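Local structure of glycosyl hydrolase (Streptomyces cattleya, 7LR8) at residues B[194-199]-B[265-270]; B[241-246]-B[285-290]; B[290-295]-B[299-304]. The protein probably hydrolyses the beta-1,4 bond between mannose and N-acetylglucosamine of the N-glycan core, as a glycoside hydrolase of subfamily GH5_18. The protein carries 1 engineered substitution. One frame throughout, in Å; residues are numbered along the deposited sequence.

Overall arrangement
The three contacts sample one side of a (beta/alpha)8 barrel, from its interior to its outer helical layer. Contact 1 lies almost at the centre of the chain, where strands 194-196 and 264-269 send side chains into the barrel. Contact 2, centred about 15 Å from it, joins helices 240-253 and 281-293 outside. Contact 3 packs helix 281-293 against strand 298-304; its centre is about 11 Å from that of contact 1 and 9 Å from that of contact 2. Along the chain, the segments of contacts 1 and 2 alternate, and contact 3 follows both, sharing Asp290 with contact 2. Contacts 1 and 3 also meet the bound mannose, through Glu268 and Trp304.

Contact 1: residues B[194-199]-B[265-270]; sequences LHAEYD and WLQEVG. With BMA (beta-D-mannopyranose), chain D.
The strands bearing Ala196 and Gln267 run in roughly the same direction, 36° apart, but their axes come no closer than 10.0 Å, so they meet through side chains alone. Both belong to the parallel barrel, with strand 221-225 between them, and meet in its interior. Gln267 reaches across as an extended chain, and its amide oxygen OE1 presses to 3.1 Å from Ala196 CB. The other arm of the amide, NE2, lies 3.9 Å from Leu194 CD1. OE1 is hydrogen-bonded to His224 NE2 and NE2 to Thr149 OG1, so both ends of this buried amide are satisfied, which probably fixes its flip. Leu194 comes in at about a right angle to Trp265, its CD2 at the edge of the indole near the ring plane, 3.8 Å from CZ3. With CG between the backbone N and the carbonyl carbon (chi1 63°), Leu194 can offer one methyl to the indole and the other to the amide. Gln267 CG sits over the centre of one indole face. On the far side of strand 194-196, His195 ND1 donates to Glu197 OE1 (2.6 Å), which accepts with its anti lone pair, close to the imidazole plane. Glu268 meets the mannose at the barrel mouth: O2 may donate to OE2 at 3.0 Å, and OE1 is 3.3 Å from the anomeric C1. Arg54 forms a salt bridge with OE2, and Trp226 NE1 a hydrogen bond with OE1. The place of Glu268 at the end of the seventh strand is consistent with the nucleophile of GH5 enzymes: a paired carboxylate above the paired Gln267 amide.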
loop_
_atom_site.group_PDB
_atom_site.type_symbol
_atom_site.label_atom_id
_atom_site.label_comp_id
_atom_site.label_asym_id
_atom_site.label_seq_id
_atom_site.Cartn_x
_atom_site.Cartn_y
_atom_site.Cartn_z
ATOM N N LEU B 194 -8.331 6.817 23.186
ATOM C CA LEU B 194 -9.489 7.425 22.557
ATOM C C LEU B 194 -9.509 7.039 21.083
ATOM O O LEU B 194 -8.588 6.398 20.567
ATOM C CB LEU B 194 -9.448 8.953 22.693
ATOM C CG LEU B 194 -8.250 9.597 21.985
ATOM C CD1 LEU B 194 -8.657 10.892 21.294
ATOM C CD2 LEU B 194 -7.096 9.883 22.960
ATOM N N HIS B 195 -10.549 7.483 20.392
ATOM C CA HIS B 195 -10.617 7.395 18.944
ATOM C C HIS B 195 -10.981 8.778 18.429
ATOM O O HIS B 195 -11.485 9.618 19.178
ATOM C CB HIS B 195 -11.631 6.324 18.491
ATOM C CG HIS B 195 -13.058 6.701 18.735
ATOM N ND1 HIS B 195 -13.885 7.162 17.733
ATOM C CD2 HIS B 195 -13.804 6.684 19.863
ATOM C CE1 HIS B 195 -15.079 7.417 18.234
ATOM N NE2 HIS B 195 -15.058 7.132 19.525
ATOM N N ALA B 196 -10.694 9.025 17.148
ATOM C CA ALA B 196 -10.753 10.379 16.596
ATOM C C ALA B 196 -11.315 10.301 15.189
ATOM O O ALA B 196 -10.634 9.826 14.274
ATOM C CB ALA B 196 -9.373 11.034 16.581
ATOM N N GLU B 197 -12.543 10.768 15.015
ATOM C CA GLU B 197 -13.239 10.655 13.739
ATOM C C GLU B 197 -13.405 12.029 13.098
ATOM O O GLU B 197 -13.620 13.028 13.795
ATOM C CB GLU B 197 -14.607 9.993 13.932
ATOM C CG GLU B 197 -14.581 8.719 14.810
ATOM C CD GLU B 197 -13.540 7.692 14.377
ATOM O OE1 GLU B 197 -13.065 6.913 15.239
ATOM O OE2 GLU B 197 -13.193 7.646 13.181
ATOM N N TYR B 198 -13.293 12.082 11.770
ATOM C CA TYR B 198 -13.460 13.355 11.076
ATOM C C TYR B 198 -14.938 13.748 11.036
ATOM O O TYR B 198 -15.822 12.965 11.389
ATOM C CB TYR B 198 -12.832 13.299 9.684
ATOM C CG TYR B 198 -13.747 12.944 8.528
ATOM C CD1 TYR B 198 -14.076 11.625 8.252
ATOM C CD2 TYR B 198 -14.233 13.938 7.677
ATOM C CE1 TYR B 198 -14.894 11.296 7.178
ATOM C CE2 TYR B 198 -15.043 13.622 6.600
ATOM C CZ TYR B 198 -15.367 12.299 6.357
ATOM O OH TYR B 198 -16.178 12.004 5.279
ATOM N N ASP B 199 -15.207 14.995 10.616
ATOM C CA ASP B 199 -16.480 15.637 10.951
ATOM C C ASP B 199 -17.697 14.993 10.286
ATOM O O ASP B 199 -18.821 15.394 10.611
ATOM C CB ASP B 199 -16.425 17.156 10.658
ATOM C CG ASP B 199 -16.191 17.499 9.181
ATOM O OD1 ASP B 199 -16.568 16.703 8.287
ATOM O OD2 ASP B 199 -15.621 18.587 8.927
ATOM N N TRP B 265 -11.150 17.238 23.209
ATOM C CA TRP B 265 -9.809 17.505 22.692
ATOM C C TRP B 265 -9.930 18.022 21.262
ATOM O O TRP B 265 -10.327 17.282 20.360
ATOM C CB TRP B 265 -8.959 16.234 22.766
ATOM C CG TRP B 265 -7.515 16.388 22.345
ATOM C CD1 TRP B 265 -6.894 17.524 21.886
ATOM C CD2 TRP B 265 -6.518 15.364 22.350
ATOM N NE1 TRP B 265 -5.571 17.260 21.610
ATOM C CE2 TRP B 265 -5.323 15.938 21.877
ATOM C CE3 TRP B 265 -6.525 13.999 22.698
ATOM C CZ2 TRP B 265 -4.139 15.207 21.767
ATOM C CZ3 TRP B 265 -5.355 13.285 22.587
ATOM C CH2 TRP B 265 -4.182 13.879 22.114
ATOM N N LEU B 266 -9.607 19.299 21.048
ATOM C CA LEU B 266 -9.481 19.808 19.682
ATOM C C LEU B 266 -8.158 19.291 19.138
ATOM O O LEU B 266 -7.113 19.934 19.244
ATOM C CB LEU B 266 -9.552 21.333 19.665
ATOM C CG LEU B 266 -9.402 21.946 18.284
ATOM C CD1 LEU B 266 -10.562 21.541 17.377
ATOM C CD2 LEU B 266 -9.333 23.477 18.430
ATOM N N GLN B 267 -8.199 18.079 18.584
ATOM C CA GLN B 267 -7.002 17.337 18.238
ATOM C C GLN B 267 -6.449 17.693 16.870
ATOM O O GLN B 267 -5.294 17.356 16.580
ATOM C CB GLN B 267 -7.308 15.832 18.306
ATOM C CG GLN B 267 -6.096 14.952 18.393
ATOM C CD GLN B 267 -6.469 13.493 18.296
ATOM O OE1 GLN B 267 -7.233 13.105 17.409
ATOM N NE2 GLN B 267 -5.947 12.677 19.206
ATOM N N GLU B 268 -7.241 18.364 16.035
ATOM C CA GLU B 268 -6.748 18.991 14.814
ATOM C C GLU B 268 -7.450 20.316 14.614
ATOM O O GLU B 268 -8.672 20.406 14.749
ATOM C CB GLU B 268 -6.991 18.151 13.558
ATOM C CG GLU B 268 -6.199 16.875 13.525
ATOM C CD GLU B 268 -6.557 16.014 12.328
ATOM O OE1 GLU B 268 -7.261 16.519 11.419
ATOM O OE2 GLU B 268 -6.134 14.845 12.312
ATOM N N VAL B 269 -6.665 21.332 14.271
ATOM C CA VAL B 269 -7.187 22.605 13.787
ATOM C C VAL B 269 -6.074 23.206 12.948
ATOM O O VAL B 269 -4.903 23.172 13.348
ATOM C CB VAL B 269 -7.623 23.547 14.928
ATOM C CG1 VAL B 269 -6.505 23.726 15.974
ATOM C CG2 VAL B 269 -8.053 24.917 14.342
ATOM N N GLY B 270 -6.407 23.719 11.766
ATOM C CA GLY B 270 -5.393 24.277 10.896
ATOM C C GLY B 270 -5.965 25.366 10.018
ATOM O O GLY B 270 -7.170 25.630 10.019
HETATM C C1 BMA D . -7.255 15.821 8.211
HETATM C C2 BMA D . -5.906 15.210 8.709
HETATM C C3 BMA D . -5.007 14.974 7.512
HETATM C C4 BMA D . -4.991 16.254 6.570
HETATM C C5 BMA D . -5.710 17.459 7.240
HETATM C C6 BMA D . -5.813 18.674 6.344
HETATM O O2 BMA D . -6.103 13.983 9.393
HETATM O O3 BMA D . -5.384 13.757 6.819
HETATM O O4 BMA D . -3.656 16.588 6.312
HETATM O O5 BMA D . -7.066 17.098 7.559
HETATM O O6 BMA D . -6.589 18.288 5.183
#

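Contact 2: residues B[241-246]-B[285-290]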
loop_
_atom_site.group_PDB
_atom_site.type_symbol
_atom_site.label_atom_id
_atom_site.label_comp_id
_atom_site.label_asym_id
_atom_site.label_seq_id
_atom_site.Cartn_x
_atom_site.Cartn_y
_atom_site.Cartn_z
ATOM N N ALA B 241 -18.502 32.482 11.494
ATOM C CA ALA B 241 -18.602 31.023 11.439
ATOM C C ALA B 241 -17.247 30.377 11.191
ATOM O O ALA B 241 -16.941 29.320 11.755
ATOM C CB ALA B 241 -19.589 30.589 10.348
ATOM N N THR B 242 -16.421 30.989 10.343
ATOM C CA THR B 242 -15.117 30.397 10.073
ATOM C C THR B 242 -14.215 30.482 11.301
ATOM O O THR B 242 -13.503 29.522 11.617
ATOM C CB THR B 242 -14.486 31.076 8.859
ATOM O OG1 THR B 242 -15.235 30.718 7.688
ATOM C CG2 THR B 242 -13.047 30.634 8.672
ATOM N N ALA B 243 -14.276 31.597 12.036
ATOM C CA ALA B 243 -13.426 31.769 13.217
ATOM C C ALA B 243 -13.895 30.920 14.391
ATOM O O ALA B 243 -13.091 30.568 15.262
ATOM C CB ALA B 243 -13.387 33.237 13.636
ATOM N N GLN B 244 -15.186 30.623 14.460
ATOM C CA GLN B 244 -15.758 29.930 15.600
ATOM C C GLN B 244 -15.990 28.451 15.325
ATOM O O GLN B 244 -16.557 27.753 16.173
ATOM C CB GLN B 244 -17.074 30.610 16.000
ATOM C CG GLN B 244 -16.917 32.038 16.565
ATOM C CD GLN B 244 -16.539 32.031 18.034
ATOM O OE1 GLN B 244 -16.707 31.023 18.725
ATOM N NE2 GLN B 244 -16.046 33.158 18.522
ATOM N N HIS B 245 -15.572 27.953 14.162
ATOM C CA HIS B 245 -15.929 26.587 13.806
ATOM C C HIS B 245 -15.365 25.584 14.806
ATOM O O HIS B 245 -16.044 24.618 15.176
ATOM C CB HIS B 245 -15.460 26.270 12.383
ATOM C CG HIS B 245 -15.854 24.899 11.926
ATOM N ND1 HIS B 245 -15.099 23.773 12.194
ATOM C CD2 HIS B 245 -16.958 24.467 11.272
ATOM C CE1 HIS B 245 -15.710 22.712 11.699
ATOM N NE2 HIS B 245 -16.844 23.102 11.146
ATOM N N ALA B 246 -14.136 25.794 15.267
ATOM C CA ALA B 246 -13.549 24.827 16.192
ATOM C C ALA B 246 -14.236 24.868 17.556
ATOM O O ALA B 246 -14.479 23.817 18.162
ATOM C CB ALA B 246 -12.047 25.071 16.323
ATOM N N ALA B 285 -5.616 32.022 13.168
ATOM C CA ALA B 285 -5.194 31.144 14.255
ATOM C C ALA B 285 -5.490 31.783 15.605
ATOM O O ALA B 285 -6.022 31.127 16.508
ATOM C CB ALA B 285 -3.704 30.821 14.122
ATOM N N THR B 286 -5.165 33.076 15.748
ATOM C CA THR B 286 -5.450 33.808 16.981
ATOM C C THR B 286 -6.943 33.804 17.283
ATOM O O THR B 286 -7.364 33.470 18.397
ATOM C CB THR B 286 -4.928 35.246 16.866
ATOM O OG1 THR B 286 -3.503 35.224 16.725
ATOM C CG2 THR B 286 -5.301 36.092 18.106
ATOM N N ALA B 287 -7.765 34.130 16.280
ATOM C CA ALA B 287 -9.207 34.181 16.494
ATOM C C ALA B 287 -9.746 32.816 16.877
ATOM O O ALA B 287 -10.579 32.699 17.787
ATOM C CB ALA B 287 -9.912 34.690 15.239
ATOM N N THR B 288 -9.267 31.771 16.192
ATOM C CA THR B 288 -9.750 30.417 16.419
ATOM C C THR B 288 -9.413 29.941 17.823
ATOM O O THR B 288 -10.268 29.391 18.532
ATOM C CB THR B 288 -9.135 29.476 15.383
ATOM O OG1 THR B 288 -9.679 29.771 14.092
ATOM C CG2 THR B 288 -9.425 28.021 15.732
ATOM N N ILE B 289 -8.159 30.132 18.232
ATOM C CA ILE B 289 -7.731 29.701 19.557
ATOM C C ILE B 289 -8.438 30.507 20.647
ATOM O O ILE B 289 -8.904 29.935 21.639
ATOM C CB ILE B 289 -6.199 29.791 19.674
ATOM C CG1 ILE B 289 -5.542 28.806 18.707
ATOM C CG2 ILE B 289 -5.755 29.543 21.124
ATOM C CD1 ILE B 289 -4.030 28.851 18.721
ATOM N N ASP B 290 -8.547 31.837 20.485
ATOM C CA ASP B 290 -9.306 32.618 21.460
ATOM C C ASP B 290 -10.728 32.083 21.596
ATOM O O ASP B 290 -11.258 31.977 22.707
ATOM C CB ASP B 290 -9.355 34.098 21.074
ATOM C CG ASP B 290 -8.040 34.820 21.298
ATOM O OD1 ASP B 290 -7.223 34.367 22.123
ATOM O OD2 ASP B 290 -7.830 35.867 20.647
HETATM O O HOH W 1 -11.893 28.026 13.303
HETATM O O HOH W 2 -12.935 28.462 16.992
#
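Thr288 carries most of the contact between helices 285-290 and 241-246, its methyl on Ala246 and its CA at Ala243 O, and its two branches do different work. CG2, anti to the backbone N, turns to the methyl of Ala246 (CG2 to CB, 4.0 Å). OG1 lies beside the backbone N instead (chi1 -69°), where it bonds to Phe284 O one turn back in its own helix and accepts a proton from a water at 2.9 Å. That water also donates to Thr242 O, 2.8 Å away, and so ties the hydroxyl to the opposing backbone. A second water gives one proton to Ala243 O at 2.7 Å and the other, over a longer 3.2 Å, to Thr288 O. Between these bridges the backbones themselves come close: Thr288 CA directs its hydrogen at Ala243 O in a CA-H...O contact of 3.5 Å, nearly straight at 160°. Beside this contact the methyls of Ala243 and Ala287 meet, 4.1 Å from CB to CB. Alanine and threonine at the interface let the segment axes approach to 7.7 Å while crossing at -47°. Outside this pair, Ile289 faces helix 334-349, and His245 reaches back to Ser225 on the strand that precedes its helix. Two consecutive helices, 240-253 and 281-293, lying side by side with the same general direction and strand 264-269 between them in sequence, form part of the outer helical layer of a (beta/alpha)8 barrel, here seated well away from the glycan site.

Contact 3: residues B[290-295]-B[299-304]; sequences DAVLDC and WGVTWW. With BMA (beta-D-mannopyranose), chain D.
Val292 and Leu293, in the last turn of helix 281-293, rest on Val301 of strand 298-304 and so pack the second half of a beta-alpha-beta crossover unit that begins with strand 264-269. The chain turns back sharply between them, and Cys295 N still bonds to Val292 O (2.8 Å) as the helix ends. At the start of the strand Trp299 turns to the ring of Trp265. Two residues on, Val301 faces the helix: its CG2, anti to the carbonyl carbon, reaches Val292 CG1 tip to tip at 4.0 Å, and Leu293 CD2 joins more loosely at 4.4 Å. These branched apolar ends form a small, buried helix-to-strand seam. Thr302 faces the other way, its OG1 bonded to Trp265 NE1 and His52 NE2, whereas Trp303 packs on Val269 of the neighbouring strand. Trp304, at the barrel mouth, carries the strand into the glycan pocket. Its chi1 of -173° swings the indole away from the backbone N and out to the sugar. The mannose leans on one indole face with its C2-C3 side, C3 lying 3.8 Å above the plane, offset toward the rim; Trp226 meets this ring at about 75°. Replacement by alanine would probably take away the aromatic face the sugar leans on and leave Trp226 without its ring partner. The closest approach of indole and sugar runs from Trp304 CZ2 to the mannose O4, 3.4 Å.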
loop_
_atom_site.group_PDB
_atom_site.type_symbol
_atom_site.label_atom_id
_atom_site.label_comp_id
_atom_site.label_asym_id
_atom_site.label_seq_id
_atom_site.Cartn_x
_atom_site.Cartn_y
_atom_site.Cartn_z
ATOM N N ASP B 290 -8.547 31.837 20.485
ATOM C CA ASP B 290 -9.306 32.618 21.460
ATOM C C ASP B 290 -10.728 32.083 21.596
ATOM O O ASP B 290 -11.258 31.977 22.707
ATOM C CB ASP B 290 -9.355 34.098 21.074
ATOM C CG ASP B 290 -8.040 34.820 21.298
ATOM O OD1 ASP B 290 -7.223 34.367 22.123
ATOM O OD2 ASP B 290 -7.830 35.867 20.647
ATOM N N ALA B 291 -11.361 31.740 20.471
ATOM C CA ALA B 291 -12.724 31.226 20.539
ATOM C C ALA B 291 -12.772 29.876 21.252
ATOM O O ALA B 291 -13.668 29.628 22.066
ATOM C CB ALA B 291 -13.311 31.110 19.129
ATOM N N VAL B 292 -11.800 29.007 20.989
ATOM C CA VAL B 292 -11.806 27.689 21.620
ATOM C C VAL B 292 -11.503 27.805 23.107
ATOM O O VAL B 292 -12.140 27.147 23.941
ATOM C CB VAL B 292 -10.817 26.754 20.911
ATOM C CG1 VAL B 292 -10.664 25.461 21.710
ATOM C CG2 VAL B 292 -11.315 26.439 19.515
ATOM N N LEU B 293 -10.542 28.653 23.471
ATOM C CA LEU B 293 -10.193 28.784 24.881
ATOM C C LEU B 293 -11.270 29.498 25.695
ATOM O O LEU B 293 -11.162 29.541 26.926
ATOM C CB LEU B 293 -8.847 29.509 25.021
ATOM C CG LEU B 293 -7.604 28.762 24.513
ATOM C CD1 LEU B 293 -6.347 29.570 24.810
ATOM C CD2 LEU B 293 -7.496 27.373 25.110
ATOM N N ASP B 294 -12.297 30.052 25.051
ATOM C CA ASP B 294 -13.495 30.521 25.740
ATOM C C ASP B 294 -14.502 29.390 25.996
ATOM O O ASP B 294 -15.626 29.657 26.433
ATOM C CB ASP B 294 -14.150 31.648 24.932
ATOM C CG ASP B 294 -15.147 32.454 25.738
ATOM O OD1 ASP B 294 -14.845 32.805 26.906
ATOM O OD2 ASP B 294 -16.235 32.748 25.188
ATOM N N CYS B 295 -14.125 28.151 25.714
ATOM C CA CYS B 295 -14.937 26.969 25.967
ATOM C C CYS B 295 -14.355 26.207 27.141
ATOM O O CYS B 295 -13.144 25.952 27.145
ATOM C CB CYS B 295 -14.962 26.054 24.743
ATOM S SG CYS B 295 -15.737 26.770 23.299
ATOM N N TRP B 299 -9.693 19.770 26.585
ATOM C CA TRP B 299 -8.505 19.028 26.991
ATOM C C TRP B 299 -7.245 19.698 26.462
ATOM O O TRP B 299 -6.248 19.831 27.183
ATOM C CB TRP B 299 -8.581 17.582 26.496
ATOM C CG TRP B 299 -7.465 16.722 27.012
ATOM C CD1 TRP B 299 -7.488 15.938 28.123
ATOM C CD2 TRP B 299 -6.161 16.555 26.430
ATOM N NE1 TRP B 299 -6.287 15.287 28.274
ATOM C CE2 TRP B 299 -5.452 15.655 27.252
ATOM C CE3 TRP B 299 -5.524 17.082 25.302
ATOM C CZ2 TRP B 299 -4.139 15.275 26.980
ATOM C CZ3 TRP B 299 -4.224 16.696 25.032
ATOM C CH2 TRP B 299 -3.547 15.802 25.865
ATOM N N GLY B 300 -7.267 20.111 25.203
ATOM C CA GLY B 300 -6.107 20.731 24.603
ATOM C C GLY B 300 -6.422 21.170 23.193
ATOM O O GLY B 300 -7.481 20.851 22.640
ATOM N N VAL B 301 -5.478 21.927 22.627
ATOM C CA VAL B 301 -5.516 22.409 21.249
ATOM C C VAL B 301 -4.272 21.886 20.554
ATOM O O VAL B 301 -3.148 22.154 21.002
ATOM C CB VAL B 301 -5.551 23.943 21.179
ATOM C CG1 VAL B 301 -5.513 24.397 19.722
ATOM C CG2 VAL B 301 -6.770 24.495 21.906
ATOM N N THR B 302 -4.461 21.146 19.461
ATOM C CA THR B 302 -3.347 20.512 18.772
ATOM C C THR B 302 -3.382 20.962 17.319
ATOM O O THR B 302 -4.262 20.551 16.556
ATOM C CB THR B 302 -3.416 18.988 18.914
ATOM O OG1 THR B 302 -3.614 18.653 20.303
ATOM C CG2 THR B 302 -2.128 18.346 18.432
ATOM N N TRP B 303 -2.460 21.852 16.950
ATOM C CA TRP B 303 -2.463 22.457 15.632
ATOM C C TRP B 303 -1.974 21.471 14.579
ATOM O O TRP B 303 -1.031 20.710 14.811
ATOM C CB TRP B 303 -1.583 23.719 15.612
ATOM C CG TRP B 303 -1.935 24.587 14.463
ATOM C CD1 TRP B 303 -1.395 24.556 13.207
ATOM C CD2 TRP B 303 -2.956 25.589 14.437
ATOM N NE1 TRP B 303 -2.009 25.498 12.407
ATOM C CE2 TRP B 303 -2.977 26.134 13.141
ATOM C CE3 TRP B 303 -3.860 26.080 15.390
ATOM C CZ2 TRP B 303 -3.861 27.141 12.775
ATOM C CZ3 TRP B 303 -4.740 27.078 15.016
ATOM C CH2 TRP B 303 -4.733 27.592 13.730
ATOM N N TRP B 304 -2.646 21.467 13.425
ATOM C CA TRP B 304 -2.171 20.748 12.243
ATOM C C TRP B 304 -1.575 21.783 11.306
ATOM O O TRP B 304 -2.318 22.566 10.711
ATOM C CB TRP B 304 -3.296 20.008 11.523
ATOM C CG TRP B 304 -2.735 19.151 10.423
ATOM C CD1 TRP B 304 -2.245 19.567 9.216
ATOM C CD2 TRP B 304 -2.554 17.725 10.459
ATOM N NE1 TRP B 304 -1.773 18.492 8.500
ATOM C CE2 TRP B 304 -1.959 17.349 9.239
ATOM C CE3 TRP B 304 -2.853 16.732 11.398
ATOM C CZ2 TRP B 304 -1.641 16.030 8.949
ATOM C CZ3 TRP B 304 -2.540 15.426 11.101
ATOM C CH2 TRP B 304 -1.947 15.082 9.891
HETATM C C1 BMA D . -7.255 15.821 8.211
HETATM C C2 BMA D . -5.906 15.210 8.709
HETATM C C3 BMA D . -5.007 14.974 7.512
HETATM C C4 BMA D . -4.991 16.254 6.570
HETATM C C5 BMA D . -5.710 17.459 7.240
HETATM C C6 BMA D . -5.813 18.674 6.344
HETATM O O2 BMA D . -6.103 13.983 9.393
HETATM O O3 BMA D . -5.384 13.757 6.819
HETATM O O4 BMA D . -3.656 16.588 6.312
HETATM O O5 BMA D . -7.066 17.098 7.559
HETATM O O6 BMA D . -6.589 18.288 5.183
#